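Local coordinates for DltD domain-containing protein (Beauveria bassiana, PDB 7D78), which probably acts as an alpha/beta-hydrolase-type thioesterase that cyclises a polyketide chain to form medium-ring lactones, at residues S26-D36 against I40-P52. Sequence-based numbering, arbitrary orientation.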
loop_
_atom_site.group_PDB
_atom_site.type_symbol
_atom_site.label_atom_id
_atom_site.label_comp_id
_atom_site.label_asym_id
_atom_site.label_seq_id
_atom_site.Cartn_x
_atom_site.Cartn_y
_atom_site.Cartn_z
ATOM N N SER A 26 -14.449 -10.393 -32.599
ATOM C CA SER A 26 -13.912 -9.047 -32.787
ATOM C C SER A 26 -13.984 -8.248 -31.494
ATOM O O SER A 26 -14.718 -8.602 -30.567
ATOM C CB SER A 26 -14.665 -8.301 -33.892
ATOM O OG SER A 26 -15.953 -7.915 -33.448
ATOM N N PHE A 27 -13.226 -7.158 -31.446
ATOM C CA PHE A 27 -13.110 -6.348 -30.247
ATOM C C PHE A 27 -13.112 -4.878 -30.638
ATOM O O PHE A 27 -12.761 -4.511 -31.763
ATOM C CB PHE A 27 -11.838 -6.699 -29.446
ATOM C CG PHE A 27 -10.547 -6.315 -30.132
ATOM C CD1 PHE A 27 -10.007 -5.037 -29.976
ATOM C CD2 PHE A 27 -9.857 -7.237 -30.909
ATOM C CE1 PHE A 27 -8.814 -4.680 -30.601
ATOM C CE2 PHE A 27 -8.658 -6.885 -31.538
ATOM C CZ PHE A 27 -8.146 -5.601 -31.381
ATOM N N GLN A 28 -13.520 -4.045 -29.688
ATOM C CA GLN A 28 -13.458 -2.597 -29.797
ATOM C C GLN A 28 -12.549 -2.062 -28.701
ATOM O O GLN A 28 -12.391 -2.692 -27.654
ATOM C CB GLN A 28 -14.848 -1.965 -29.667
ATOM C CG GLN A 28 -15.801 -2.393 -30.763
ATOM C CD GLN A 28 -15.176 -2.264 -32.143
ATOM O OE1 GLN A 28 -14.771 -1.173 -32.558
ATOM N NE2 GLN A 28 -15.084 -3.383 -32.859
ATOM N N VAL A 29 -11.927 -0.913 -28.959
ATOM C CA VAL A 29 -11.135 -0.258 -27.929
ATOM C C VAL A 29 -12.083 0.387 -26.930
ATOM O O VAL A 29 -13.019 1.094 -27.312
ATOM C CB VAL A 29 -10.191 0.780 -28.552
ATOM C CG1 VAL A 29 -9.565 1.628 -27.462
ATOM C CG2 VAL A 29 -9.105 0.093 -29.366
ATOM N N VAL A 30 -11.871 0.126 -25.646
ATOM C CA VAL A 30 -12.701 0.706 -24.601
ATOM C C VAL A 30 -11.776 1.299 -23.545
ATOM O O VAL A 30 -10.832 0.636 -23.096
ATOM C CB VAL A 30 -13.675 -0.331 -23.998
ATOM C CG1 VAL A 30 -14.165 0.106 -22.612
ATOM C CG2 VAL A 30 -14.885 -0.518 -24.939
ATOM N N GLU A 31 -12.039 2.549 -23.172
ATOM C CA GLU A 31 -11.241 3.294 -22.208
ATOM C C GLU A 31 -12.042 3.504 -20.933
ATOM O O GLU A 31 -13.244 3.784 -20.992
ATOM C CB GLU A 31 -10.834 4.655 -22.790
ATOM C CG GLU A 31 -10.210 4.531 -24.166
ATOM C CD GLU A 31 -9.594 5.821 -24.661
ATOM O OE1 GLU A 31 -10.089 6.898 -24.276
ATOM O OE2 GLU A 31 -8.618 5.745 -25.440
ATOM N N CYS A 32 -11.377 3.368 -19.785
ATOM C CA CYS A 32 -12.003 3.580 -18.482
ATOM C C CYS A 32 -11.225 4.661 -17.744
ATOM O O CYS A 32 -9.991 4.606 -17.688
ATOM C CB CYS A 32 -12.017 2.295 -17.636
ATOM S SG CYS A 32 -12.638 0.793 -18.433
ATOM N N LYS A 33 -11.940 5.633 -17.181
ATOM C CA LYS A 33 -11.322 6.716 -16.429
ATOM C C LYS A 33 -11.205 6.332 -14.959
ATOM O O LYS A 33 -12.084 5.665 -14.408
ATOM C CB LYS A 33 -12.137 8.007 -16.545
ATOM C CG LYS A 33 -12.058 8.705 -17.896
ATOM C CD LYS A 33 -12.306 10.201 -17.762
ATOM C CE LYS A 33 -11.432 10.802 -16.669
ATOM N NZ LYS A 33 -11.500 12.297 -16.616
ATOM N N THR A 34 -10.127 6.774 -14.326
ATOM C CA THR A 34 -9.903 6.548 -12.906
ATOM C C THR A 34 -10.252 7.815 -12.139
ATOM O O THR A 34 -10.405 8.891 -12.722
ATOM C CB THR A 34 -8.446 6.168 -12.642
ATOM O OG1 THR A 34 -7.617 7.273 -13.027
ATOM C CG2 THR A 34 -8.064 4.927 -13.442
ATOM N N ILE A 35 -10.355 7.694 -10.811
ATOM C CA ILE A 35 -10.740 8.878 -10.040
ATOM C C ILE A 35 -9.682 9.982 -10.101
ATOM O O ILE A 35 -10.020 11.160 -9.932
ATOM C CB ILE A 35 -11.078 8.527 -8.578
ATOM C CG1 ILE A 35 -9.856 7.957 -7.847
ATOM C CG2 ILE A 35 -12.264 7.554 -8.522
ATOM C CD1 ILE A 35 -10.099 7.778 -6.369
ATOM N N ASP A 36 -8.414 9.660 -10.373
ATOM C CA ASP A 36 -7.419 10.720 -10.536
ATOM C C ASP A 36 -7.271 11.187 -11.988
ATOM O O ASP A 36 -6.397 12.012 -12.280
ATOM C CB ASP A 36 -6.057 10.287 -9.945
ATOM C CG ASP A 36 -5.329 9.233 -10.782
ATOM O OD1 ASP A 36 -5.902 8.671 -11.734
ATOM O OD2 ASP A 36 -4.151 8.957 -10.473
ATOM N N ILE A 40 -7.335 4.245 -18.569
ATOM C CA ILE A 40 -6.945 2.855 -18.802
ATOM C C ILE A 40 -7.514 2.434 -20.152
ATOM O O ILE A 40 -8.691 2.688 -20.434
ATOM C CB ILE A 40 -7.481 1.939 -17.684
ATOM C CG1 ILE A 40 -6.909 2.344 -16.315
ATOM C CG2 ILE A 40 -7.252 0.461 -18.022
ATOM C CD1 ILE A 40 -5.415 2.180 -16.207
ATOM N N ARG A 41 -6.702 1.779 -20.981
ATOM C CA ARG A 41 -7.119 1.365 -22.316
ATOM C C ARG A 41 -7.069 -0.149 -22.462
ATOM O O ARG A 41 -6.149 -0.805 -21.960
ATOM C CB ARG A 41 -6.235 2.033 -23.407
ATOM C CG ARG A 41 -6.285 3.561 -23.314
ATOM C CD ARG A 41 -5.665 4.291 -24.505
ATOM N NE ARG A 41 -5.949 5.723 -24.371
ATOM C CZ ARG A 41 -5.248 6.541 -23.593
ATOM N NH1 ARG A 41 -4.205 6.068 -22.911
ATOM N NH2 ARG A 41 -5.578 7.824 -23.497
ATOM N N GLY A 42 -8.047 -0.702 -23.179
ATOM C CA GLY A 42 -8.087 -2.138 -23.379
ATOM C C GLY A 42 -8.974 -2.552 -24.536
ATOM O O GLY A 42 -9.587 -1.721 -25.212
ATOM N N ARG A 43 -9.014 -3.870 -24.770
ATOM C CA ARG A 43 -9.856 -4.482 -25.794
ATOM C C ARG A 43 -11.121 -5.013 -25.139
ATOM O O ARG A 43 -11.040 -5.763 -24.164
ATOM C CB ARG A 43 -9.155 -5.646 -26.488
ATOM C CG ARG A 43 -7.823 -5.341 -27.134
ATOM C CD ARG A 43 -7.301 -6.624 -27.743
ATOM N NE ARG A 43 -6.182 -6.398 -28.653
ATOM C CZ ARG A 43 -5.694 -7.325 -29.467
ATOM N NH1 ARG A 43 -6.234 -8.539 -29.494
ATOM N NH2 ARG A 43 -4.672 -7.034 -30.258
ATOM N N PHE A 44 -12.276 -4.636 -25.678
ATOM C CA PHE A 44 -13.563 -5.118 -25.193
ATOM C C PHE A 44 -14.165 -6.033 -26.249
ATOM O O PHE A 44 -14.429 -5.597 -27.375
ATOM C CB PHE A 44 -14.506 -3.961 -24.882
ATOM C CG PHE A 44 -15.810 -4.391 -24.281
ATOM C CD1 PHE A 44 -15.851 -4.924 -23.001
ATOM C CD2 PHE A 44 -16.992 -4.275 -24.997
ATOM C CE1 PHE A 44 -17.045 -5.320 -22.431
ATOM C CE2 PHE A 44 -18.200 -4.669 -24.439
ATOM C CZ PHE A 44 -18.229 -5.196 -23.151
ATOM N N TYR A 45 -14.345 -7.295 -25.891
ATOM C CA TYR A 45 -14.940 -8.311 -26.756
ATOM C C TYR A 45 -16.409 -8.441 -26.354
ATOM O O TYR A 45 -16.729 -9.100 -25.363
ATOM C CB TYR A 45 -14.193 -9.633 -26.606
ATOM C CG TYR A 45 -12.753 -9.639 -27.101
ATOM C CD1 TYR A 45 -11.733 -9.033 -26.364
ATOM C CD2 TYR A 45 -12.407 -10.282 -28.290
ATOM C CE1 TYR A 45 -10.404 -9.059 -26.804
ATOM C CE2 TYR A 45 -11.085 -10.311 -28.743
ATOM C CZ TYR A 45 -10.089 -9.698 -27.993
ATOM O OH TYR A 45 -8.783 -9.724 -28.433
ATOM N N ALA A 46 -17.298 -7.793 -27.109
ATOM C CA ALA A 46 -18.711 -7.695 -26.756
ATOM C C ALA A 46 -19.477 -8.938 -27.200
ATOM O O ALA A 46 -19.082 -9.642 -28.129
ATOM C CB ALA A 46 -19.344 -6.461 -27.399
ATOM N N VAL A 47 -20.591 -9.203 -26.524
ATOM C CA VAL A 47 -21.531 -10.222 -26.968
ATOM C C VAL A 47 -22.825 -9.528 -27.357
ATOM O O VAL A 47 -23.098 -8.391 -26.958
ATOM C CB VAL A 47 -21.790 -11.309 -25.905
ATOM C CG1 VAL A 47 -20.479 -11.979 -25.509
ATOM C CG2 VAL A 47 -22.503 -10.713 -24.693
ATOM N N ASP A 48 -23.619 -10.217 -28.174
ATOM C CA ASP A 48 -24.911 -9.680 -28.574
ATOM C C ASP A 48 -25.861 -9.687 -27.386
ATOM O O ASP A 48 -25.780 -10.545 -26.505
ATOM C CB ASP A 48 -25.507 -10.495 -29.724
ATOM C CG ASP A 48 -24.624 -10.501 -30.959
ATOM O OD1 ASP A 48 -24.166 -9.413 -31.378
ATOM O OD2 ASP A 48 -24.388 -11.598 -31.513
ATOM N N GLY A 49 -26.765 -8.712 -27.362
ATOM C CA GLY A 49 -27.727 -8.654 -26.276
ATOM C C GLY A 49 -27.077 -8.125 -25.014
ATOM O O GLY A 49 -26.298 -7.167 -25.039
ATOM N N LYS A 50 -27.396 -8.749 -23.892
ATOM C CA LYS A 50 -26.845 -8.359 -22.599
ATOM C C LYS A 50 -26.400 -9.623 -21.889
ATOM O O LYS A 50 -27.163 -10.588 -21.823
ATOM C CB LYS A 50 -27.875 -7.605 -21.743
ATOM C CG LYS A 50 -27.291 -6.973 -20.487
ATOM C CD LYS A 50 -28.351 -6.313 -19.638
ATOM C CE LYS A 50 -27.937 -4.931 -19.260
ATOM N NZ LYS A 50 -29.068 -4.032 -18.861
ATOM N N GLY A 51 -25.173 -9.621 -21.365
ATOM C CA GLY A 51 -24.625 -10.803 -20.739
ATOM C C GLY A 51 -23.545 -10.492 -19.718
ATOM O O GLY A 51 -23.171 -9.331 -19.506
ATOM N N PRO A 52 -23.019 -11.535 -19.072
ATOM C CA PRO A 52 -21.975 -11.339 -18.060
ATOM C C PRO A 52 -20.709 -10.759 -18.672
ATOM O O PRO A 52 -20.511 -10.737 -19.891
ATOM C CB PRO A 52 -21.726 -12.748 -17.518
ATOM C CG PRO A 52 -22.156 -13.665 -18.650
ATOM C CD PRO A 52 -23.300 -12.964 -19.321
HETATM O O HOH W 1 -16.814 -6.963 -29.788
HETATM O O HOH W 2 -7.776 8.590 -25.024
#
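Glu31 and Arg41, a non-hydrogen-bonded pair, form a salt bridge in which Arg41 NE reaches Glu31 OE2 at 2.9 Å from above the carboxylate plane. A water completes the link, donating to Glu31 OE1 and accepting from Arg41 NH2, while Arg41 NH1 turns to Asp94. Backbone bonds join Gln28 to Phe44, Val30 to Gly42 and Cys32 to Ile40 in both directions; Gly42 N to Val30 O, at 3.1 Å, is the most bent (139°). Near Phe27 the contact becomes aromatic. Phe27 CG lies between the backbone N and the carbonyl carbon (chi1 68°), which lays the ring along Arg43, whose guanidinium stacks flat on it, planes 9° apart, with Arg43 CD 3.7 Å from the centroid. Tyr45 OH, in the guanidinium plane, accepts from Arg43 NH1 (3.0 Å) and with the stack helps hold the group's rotation. Phe27 CB sits 3.5 Å over the Tyr45 ring centroid. Were Arg43 an alanine, Phe27 would probably lose the guanidinium and CD methylene packed on its face, and Tyr45 OH this donor. Successive residues alternate faces, so Val30 CG2 meets Phe44 CB (3.5 Å) across the sheet from Glu31, Arg41 and Arg43, as expected of an antiparallel beta hairpin, here edging the central sheet of an alpha/beta-hydrolase fold.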